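Local structure of erythrocyte membrane protein 1 (Plasmodium falciparum, 2XU0) at residues K404-K409 and N420-S425; N174-K179 and C189-R194. The protein is a surface adhesin, represented here by its N-terminal segment and first Duffy-binding-like domain, a rosetting domain that probably binds host cell receptors. The protein carries 10 engineered substitutions. All blocks are in the same frame, centred on the assembly; numbering follows the deposited sequence.

Contact 1: residues K404-K409 and N420-S425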
ATOM      1  N   LYS A 404      16.162 -13.675  -7.841  1.00 49.57           N
ATOM      2  CA  LYS A 404      17.233 -12.693  -7.894  1.00 51.08           C
ATOM      3  C   LYS A 404      18.092 -12.871  -6.621  1.00 60.91           C
ATOM      4  O   LYS A 404      19.311 -12.899  -6.728  1.00 61.56           O
ATOM      5  CB  LYS A 404      16.639 -11.280  -7.989  1.00 53.15           C
ATOM      6  CG  LYS A 404      17.639 -10.149  -7.814  1.00 70.92           C
ATOM      7  CD  LYS A 404      16.961  -8.793  -7.734  1.00 83.74           C
ATOM      8  CE  LYS A 404      16.276  -8.556  -6.408  1.00 99.27           C
ATOM      9  NZ  LYS A 404      15.833  -7.152  -6.297  1.00104.93           N
ATOM     10  N   TRP A 405      17.453 -13.087  -5.447  1.00 60.66           N
ATOM     11  CA  TRP A 405      18.153 -13.292  -4.179  1.00 62.63           C
ATOM     12  C   TRP A 405      19.017 -14.552  -4.186  1.00 67.45           C
ATOM     13  O   TRP A 405      20.165 -14.500  -3.736  1.00 67.15           O
ATOM     14  CB  TRP A 405      17.177 -13.307  -2.981  1.00 62.50           C
ATOM     15  CG  TRP A 405      17.848 -13.730  -1.710  1.00 64.40           C
ATOM     16  CD1 TRP A 405      18.722 -12.992  -0.963  1.00 67.42           C
ATOM     17  CD2 TRP A 405      17.841 -15.045  -1.140  1.00 64.65           C
ATOM     18  NE1 TRP A 405      19.239 -13.761   0.053  1.00 67.23           N
ATOM     19  CE2 TRP A 405      18.728 -15.030  -0.041  1.00 68.90           C
ATOM     20  CE3 TRP A 405      17.189 -16.245  -1.468  1.00 66.31           C
ATOM     21  CZ2 TRP A 405      18.959 -16.162   0.751  1.00 68.64           C
ATOM     22  CZ3 TRP A 405      17.422 -17.367  -0.689  1.00 68.14           C
ATOM     23  CH2 TRP A 405      18.298 -17.320   0.406  1.00 68.87           C
ATOM     24  N   LYS A 406      18.447 -15.680  -4.655  1.00 64.66           N
ATOM     25  CA  LYS A 406      19.107 -16.983  -4.723  1.00 65.27           C
ATOM     26  C   LYS A 406      20.341 -16.950  -5.621  1.00 71.20           C
ATOM     27  O   LYS A 406      21.394 -17.462  -5.231  1.00 70.39           O
ATOM     28  CB  LYS A 406      18.121 -18.057  -5.215  1.00 67.17           C
ATOM     29  CG  LYS A 406      17.400 -18.787  -4.096  1.00 80.11           C
ATOM     30  CD  LYS A 406      16.061 -19.360  -4.553  1.00 89.03           C
ATOM     31  CE  LYS A 406      15.498 -20.383  -3.587  1.00101.57           C
ATOM     32  NZ  LYS A 406      15.081 -19.785  -2.287  1.00110.51           N
ATOM     33  N   LYS A 407      20.211 -16.309  -6.801  1.00 68.87           N
ATOM     34  CA  LYS A 407      21.256 -16.227  -7.822  1.00 69.43           C
ATOM     35  C   LYS A 407      22.252 -15.079  -7.658  1.00 73.96           C
ATOM     36  O   LYS A 407      23.347 -15.169  -8.212  1.00 73.24           O
ATOM     37  CB  LYS A 407      20.642 -16.214  -9.240  1.00 72.20           C
ATOM     38  CG  LYS A 407      19.943 -17.519  -9.635  1.00 88.07           C
ATOM     39  CD  LYS A 407      19.510 -17.519 -11.103  1.00100.43           C
ATOM     40  CE  LYS A 407      20.527 -18.137 -12.043  1.00111.71           C
ATOM     41  NZ  LYS A 407      20.101 -18.044 -13.467  1.00117.66           N
ATOM     42  N   THR A 408      21.893 -14.007  -6.931  1.00 71.37           N
ATOM     43  CA  THR A 408      22.808 -12.877  -6.796  1.00 71.88           C
ATOM     44  C   THR A 408      23.948 -13.133  -5.813  1.00 78.55           C
ATOM     45  O   THR A 408      23.709 -13.332  -4.619  1.00 77.70           O
ATOM     46  CB  THR A 408      22.077 -11.520  -6.736  1.00 76.33           C
ATOM     47  OG1 THR A 408      21.280 -11.378  -7.917  1.00 73.71           O
ATOM     48  CG2 THR A 408      23.025 -10.343  -6.657  1.00 74.28           C
ATOM     49  N   LYS A 409      25.187 -13.177  -6.356  1.00 77.22           N
ATOM     50  CA  LYS A 409      26.434 -13.395  -5.613  1.00 77.83           C
ATOM     51  C   LYS A 409      26.820 -12.102  -4.891  1.00 82.94           C
ATOM     52  O   LYS A 409      27.205 -12.147  -3.719  1.00 82.98           O
ATOM     53  CB  LYS A 409      27.579 -13.824  -6.560  1.00 80.61           C
ATOM     54  CG  LYS A 409      27.366 -15.160  -7.279  1.00 94.28           C
ATOM     55  CD  LYS A 409      27.038 -14.983  -8.769  1.00103.62           C
ATOM     56  CE  LYS A 409      28.241 -15.083  -9.688  1.00110.61           C
ATOM     57  NZ  LYS A 409      29.092 -13.862  -9.648  1.00117.01           N
ATOM     58  N   ASN A 420      16.030 -13.118   5.093  1.00 43.29           N
ATOM     59  CA  ASN A 420      15.105 -13.363   6.201  1.00 42.52           C
ATOM     60  C   ASN A 420      13.794 -14.023   5.800  1.00 46.09           C
ATOM     61  O   ASN A 420      13.291 -14.822   6.574  1.00 45.49           O
ATOM     62  CB  ASN A 420      14.842 -12.097   6.994  1.00 45.07           C
ATOM     63  CG  ASN A 420      15.872 -11.874   8.057  1.00 65.53           C
ATOM     64  OD1 ASN A 420      15.754 -12.386   9.177  1.00 63.43           O
ATOM     65  ND2 ASN A 420      16.931 -11.144   7.714  1.00 51.60           N
ATOM     66  N   LEU A 421      13.217 -13.673   4.628  1.00 44.15           N
ATOM     67  CA  LEU A 421      11.976 -14.283   4.118  1.00 43.72           C
ATOM     68  C   LEU A 421      12.203 -15.763   3.865  1.00 49.82           C
ATOM     69  O   LEU A 421      11.326 -16.582   4.141  1.00 49.41           O
ATOM     70  CB  LEU A 421      11.531 -13.639   2.785  1.00 42.79           C
ATOM     71  CG  LEU A 421      10.743 -12.358   2.840  1.00 46.18           C
ATOM     72  CD1 LEU A 421      10.565 -11.812   1.452  1.00 45.50           C
ATOM     73  CD2 LEU A 421       9.374 -12.569   3.507  1.00 46.93           C
ATOM     74  N   ASP A 422      13.366 -16.080   3.294  1.00 50.00           N
ATOM     75  CA  ASP A 422      13.822 -17.434   2.986  1.00 52.59           C
ATOM     76  C   ASP A 422      13.993 -18.265   4.249  1.00 58.27           C
ATOM     77  O   ASP A 422      13.528 -19.401   4.264  1.00 58.71           O
ATOM     78  CB  ASP A 422      15.132 -17.399   2.194  1.00 55.69           C
ATOM     79  CG  ASP A 422      15.722 -18.771   1.947  1.00 74.10           C
ATOM     80  OD1 ASP A 422      15.238 -19.469   1.032  1.00 76.02           O
ATOM     81  OD2 ASP A 422      16.697 -19.130   2.643  1.00 82.65           O
ATOM     82  N   LYS A 423      14.642 -17.704   5.303  1.00 54.96           N
ATOM     83  CA  LYS A 423      14.858 -18.349   6.603  1.00 55.33           C
ATOM     84  C   LYS A 423      13.531 -18.805   7.193  1.00 61.47           C
ATOM     85  O   LYS A 423      13.454 -19.896   7.759  1.00 61.33           O
ATOM     86  CB  LYS A 423      15.602 -17.418   7.580  1.00 57.73           C
ATOM     87  CG  LYS A 423      17.119 -17.547   7.484  1.00 74.66           C
ATOM     88  CD  LYS A 423      17.837 -16.513   8.343  1.00 85.19           C
ATOM     89  CE  LYS A 423      19.269 -16.319   7.909  1.00 90.05           C
ATOM     90  NZ  LYS A 423      19.825 -15.046   8.433  1.00 97.77           N
ATOM     91  N   LYS A 424      12.473 -17.990   7.002  1.00 58.59           N
ATOM     92  CA  LYS A 424      11.103 -18.305   7.390  1.00 58.17           C
ATOM     93  C   LYS A 424      10.482 -19.115   6.217  1.00 63.63           C
ATOM     94  O   LYS A 424      11.215 -19.502   5.309  1.00 63.67           O
ATOM     95  CB  LYS A 424      10.355 -17.018   7.756  1.00 59.61           C
ATOM     96  CG  LYS A 424      11.100 -16.232   8.830  1.00 67.02           C
ATOM     97  CD  LYS A 424      10.461 -14.896   9.188  1.00 76.32           C
ATOM     98  CE  LYS A 424      11.140 -14.248  10.379  1.00 87.84           C
ATOM     99  NZ  LYS A 424      12.538 -13.820  10.081  1.00 95.68           N
ATOM    100  N   SER A 425       9.198 -19.444   6.228  1.00 61.49           N
ATOM    101  CA  SER A 425       8.695 -20.281   5.114  1.00 62.00           C
ATOM    102  C   SER A 425       8.564 -19.633   3.689  1.00 62.34           C
ATOM    103  O   SER A 425       8.463 -20.354   2.684  1.00 62.08           O
ATOM    104  CB  SER A 425       7.391 -20.975   5.515  1.00 68.37           C
ATOM    105  OG  SER A 425       6.406 -20.076   6.004  1.00 78.64           O
TER

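Contact 2: residues N174-K179 and C189-R194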
ATOM      1  N   ASN A 174      -7.186  13.503   5.442  1.00 42.73           N
ATOM      2  CA  ASN A 174      -8.461  14.107   5.017  1.00 44.09           C
ATOM      3  C   ASN A 174      -9.266  13.409   3.938  1.00 48.72           C
ATOM      4  O   ASN A 174     -10.390  13.824   3.656  1.00 48.92           O
ATOM      5  CB  ASN A 174      -8.326  15.625   4.821  1.00 49.03           C
ATOM      6  CG  ASN A 174      -8.054  16.319   6.136  1.00 61.06           C
ATOM      7  OD1 ASN A 174      -8.893  16.314   7.049  1.00 55.00           O
ATOM      8  ND2 ASN A 174      -6.837  16.828   6.305  1.00 48.73           N
ATOM      9  N   ASP A 175      -8.733  12.311   3.374  1.00 44.86           N
ATOM     10  CA  ASP A 175      -9.458  11.581   2.345  1.00 43.30           C
ATOM     11  C   ASP A 175      -9.535  10.093   2.625  1.00 44.44           C
ATOM     12  O   ASP A 175     -10.135   9.342   1.852  1.00 42.44           O
ATOM     13  CB  ASP A 175      -8.869  11.890   0.961  1.00 45.32           C
ATOM     14  CG  ASP A 175      -9.832  11.618  -0.177  1.00 62.34           C
ATOM     15  OD1 ASP A 175     -10.981  12.119  -0.119  1.00 64.06           O
ATOM     16  OD2 ASP A 175      -9.472  10.839  -1.084  1.00 69.75           O
ATOM     17  N   HIS A 176      -8.978   9.664   3.778  1.00 40.54           N
ATOM     18  CA  HIS A 176      -8.954   8.249   4.154  1.00 38.22           C
ATOM     19  C   HIS A 176     -10.346   7.662   4.324  1.00 41.08           C
ATOM     20  O   HIS A 176     -11.180   8.305   4.928  1.00 40.86           O
ATOM     21  CB  HIS A 176      -8.111   8.019   5.423  1.00 37.20           C
ATOM     22  CG  HIS A 176      -7.701   6.590   5.574  1.00 39.07           C
ATOM     23  ND1 HIS A 176      -8.544   5.661   6.141  1.00 39.90           N
ATOM     24  CD2 HIS A 176      -6.568   5.970   5.181  1.00 40.19           C
ATOM     25  CE1 HIS A 176      -7.907   4.506   6.079  1.00 39.35           C
ATOM     26  NE2 HIS A 176      -6.713   4.644   5.507  1.00 40.25           N
ATOM     27  N   PRO A 177     -10.612   6.424   3.868  1.00 38.54           N
ATOM     28  CA  PRO A 177     -11.951   5.839   4.070  1.00 38.99           C
ATOM     29  C   PRO A 177     -12.425   5.732   5.532  1.00 46.72           C
ATOM     30  O   PRO A 177     -13.623   5.585   5.777  1.00 47.22           O
ATOM     31  CB  PRO A 177     -11.810   4.441   3.456  1.00 40.03           C
ATOM     32  CG  PRO A 177     -10.699   4.578   2.458  1.00 43.20           C
ATOM     33  CD  PRO A 177      -9.743   5.514   3.085  1.00 38.80           C
ATOM     34  N   ASP A 178     -11.497   5.755   6.502  1.00 45.49           N
ATOM     35  CA  ASP A 178     -11.827   5.655   7.930  1.00 45.13           C
ATOM     36  C   ASP A 178     -11.865   7.014   8.630  1.00 50.10           C
ATOM     37  O   ASP A 178     -11.914   7.051   9.858  1.00 49.11           O
ATOM     38  CB  ASP A 178     -10.824   4.722   8.629  1.00 47.18           C
ATOM     39  CG  ASP A 178     -10.783   3.299   8.101  1.00 58.95           C
ATOM     40  OD1 ASP A 178     -11.769   2.872   7.450  1.00 60.32           O
ATOM     41  OD2 ASP A 178      -9.784   2.597   8.373  1.00 60.98           O
ATOM     42  N   LYS A 179     -11.842   8.137   7.860  1.00 49.33           N
ATOM     43  CA  LYS A 179     -11.869   9.522   8.379  1.00 49.99           C
ATOM     44  C   LYS A 179     -13.025   9.781   9.361  1.00 55.43           C
ATOM     45  O   LYS A 179     -12.844  10.523  10.326  1.00 55.52           O
ATOM     46  CB  LYS A 179     -11.830  10.580   7.243  1.00 52.40           C
ATOM     47  CG  LYS A 179     -13.078  10.611   6.341  1.00 60.97           C
ATOM     48  CD  LYS A 179     -12.818  11.235   4.970  0.90 68.19           C
ATOM     49  CE  LYS A 179     -13.488  10.446   3.857  0.80 70.24           C
ATOM     50  NZ  LYS A 179     -13.091  10.926   2.499  0.80 73.34           N
ATOM     51  N   CYS A 189      -3.166   5.525  10.279  1.00 31.28           N
ATOM     52  CA  CYS A 189      -1.767   5.368  10.677  1.00 31.48           C
ATOM     53  C   CYS A 189      -1.049   4.373   9.711  1.00 31.63           C
ATOM     54  O   CYS A 189       0.072   4.637   9.302  1.00 28.40           O
ATOM     55  CB  CYS A 189      -1.678   4.921  12.141  1.00 32.39           C
ATOM     56  SG  CYS A 189      -2.442   6.088  13.307  1.00 36.00           S
ATOM     57  N   THR A 190      -1.724   3.278   9.321  1.00 28.74           N
ATOM     58  CA  THR A 190      -1.198   2.272   8.348  1.00 30.02           C
ATOM     59  C   THR A 190      -0.947   2.957   6.979  1.00 33.98           C
ATOM     60  O   THR A 190       0.126   2.781   6.404  1.00 32.11           O
ATOM     61  CB  THR A 190      -2.174   1.064   8.229  1.00 34.98           C
ATOM     62  OG1 THR A 190      -2.159   0.364   9.474  1.00 33.06           O
ATOM     63  CG2 THR A 190      -1.781   0.076   7.122  1.00 37.24           C
ATOM     64  N   SER A 191      -1.928   3.769   6.478  1.00 32.30           N
ATOM     65  CA  SER A 191      -1.748   4.443   5.184  1.00 32.14           C
ATOM     66  C   SER A 191      -0.633   5.452   5.236  1.00 33.05           C
ATOM     67  O   SER A 191       0.138   5.548   4.279  1.00 33.09           O
ATOM     68  CB  SER A 191      -3.051   5.060   4.683  1.00 38.12           C
ATOM     69  OG  SER A 191      -3.970   4.015   4.424  1.00 45.53           O
ATOM     70  N   LEU A 192      -0.496   6.169   6.387  1.00 28.69           N
ATOM     71  CA  LEU A 192       0.608   7.088   6.616  1.00 27.87           C
ATOM     72  C   LEU A 192       1.931   6.334   6.627  1.00 31.53           C
ATOM     73  O   LEU A 192       2.916   6.840   6.097  1.00 33.79           O
ATOM     74  CB  LEU A 192       0.442   7.835   7.957  1.00 28.59           C
ATOM     75  CG  LEU A 192      -0.649   8.938   8.026  1.00 33.36           C
ATOM     76  CD1 LEU A 192      -0.653   9.593   9.420  1.00 32.96           C
ATOM     77  CD2 LEU A 192      -0.426   9.992   6.977  1.00 33.87           C
ATOM     78  N   ALA A 193       1.982   5.149   7.243  1.00 25.24           N
ATOM     79  CA  ALA A 193       3.235   4.339   7.274  1.00 25.05           C
ATOM     80  C   ALA A 193       3.623   3.926   5.832  1.00 29.03           C
ATOM     81  O   ALA A 193       4.804   3.899   5.480  1.00 28.46           O
ATOM     82  CB  ALA A 193       3.025   3.118   8.128  1.00 25.80           C
ATOM     83  N   ARG A 194       2.618   3.693   4.978  1.00 26.64           N
ATOM     84  CA  ARG A 194       2.864   3.329   3.583  1.00 26.52           C
ATOM     85  C   ARG A 194       3.442   4.474   2.791  1.00 29.04           C
ATOM     86  O   ARG A 194       4.336   4.241   1.991  1.00 28.48           O
ATOM     87  CB  ARG A 194       1.608   2.778   2.930  1.00 26.42           C
ATOM     88  CG  ARG A 194       1.216   1.441   3.490  1.00 27.98           C
ATOM     89  CD  ARG A 194      -0.057   1.053   2.826  1.00 31.57           C
ATOM     90  NE  ARG A 194      -0.452  -0.297   3.184  1.00 33.09           N
ATOM     91  CZ  ARG A 194      -1.706  -0.656   3.387  1.00 40.68           C
ATOM     92  NH1 ARG A 194      -2.681   0.238   3.285  1.00 35.65           N
ATOM     93  NH2 ARG A 194      -2.000  -1.904   3.690  1.00 25.07           N
TER

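Contact 1: residues K404-K409 and N420-S425
D422 meets W405 and K406 where two successive helices come together at the protein surface: residues 420-425 touch helix 22-39 through N420 and L421, and helix 371-407 through D422. N420, first in line, points away from residues 404-409; N420 and L421 pack against helix 22-39, in the N-terminal segment. With D422 the direction changes. Its CG lies anti to the backbone N (chi1 175°), which extends the carboxylate toward the benzene end of the W405 indole. D422 OD2 comes to 3.3 Å from W405 CH2, and D422 CB sits 3.6 Å from the same carbon. The approach is oblique, with the ring and carboxylate planes 40° apart. Both helices, 371-407 and 415-423, belong to the C-terminal subdomain of the Duffy-binding-like domain, and the W405 ring touches K415 and Y418 of the second helix as well as D422. W405 NE1 is hydrogen-bonded to E419, a turn before D422, so one ring is engaged by two acidic side chains of the same helix. The other oxygen, D422 OD1, forms a salt bridge with K406, whose NZ is 3.3 Å away. The lysine bends at its last torsion (chi4 68°), bringing NZ beside the rim of the indole, in the ring plane and 3.7 Å from W405 CZ3. OD1 also hydrogen-bonds S427 OG, so this one oxygen has two polar partners. Beyond D422 the helix soon ends, K424 being the first residue to leave helical geometry, although its backbone N still bonds to N420 O at 3.3 Å.

Contact 2: residues N174-K179 and C189-R194
In H176, CG stands anti to the backbone N (chi1 -161°) and carries the imidazole toward helix 186-204; in S191, OG stands anti to the carbonyl carbon (chi1 -65°) and faces that ring. The two buried side chains meet in a hydrogen bond of 3.0 Å between H176 NE2 and S191 OG. The hydroxyl lies at the edge of the ring, near its plane, close enough to touch the adjacent carbon as well, with H176 CD2 3.3 Å from S191 OG. A weak bond of the same OG to the carbonyl of G187 ties the hydroxyl back to its own helix. The other ring nitrogen serves the histidine's own segment: D178 N donates to H176 ND1 over 3.0 Å, nearly straight at 164° but tilted somewhat out of the ring plane. Gripped at both nitrogens, the imidazole has little freedom to rotate. It heads a type I beta turn, H176 to K179, in which K179 N bonds to H176 O at 3.0 Å; the turn follows the end of helix 154-175 and begins the link to helix 186-204, within the Duffy binding domain. P177 CD lies 3.3 Å above one face of the imidazole, displaced toward the ring's rim, and the ring of F105 also meets it. K179 reaches back across the turn to D175, where K179 NZ and D175 OD1 form a long salt bridge of 3.6 Å. Because ND1 accepts the D178 N-H, it must offer a lone pair there, which is consistent with a neutral imidazole; R194 of helix 186-204, itself in a salt bridge with E317, is probably a minor influence.

From the N terminus, the chain passes through the N-terminal segment, including helix 22-39, and then reaches contact 2, which closes the link between helices 154-175 and 186-204 in the Duffy binding domain. Helix 186-204 is further tied by the disulfide of C189 with C295. Only after this contact is complete does the chain run through helix 311-338 and on into helix 371-407, where contact 1 opens; it closes the loop and helix 415-423 back onto the end of helix 371-407, within the C-terminal Duffy-binding-like subdomain. The two are therefore in series, neither nested nor crossed. Their centres lie 32 Å apart, contact 2 buried and contact 1 at the surface.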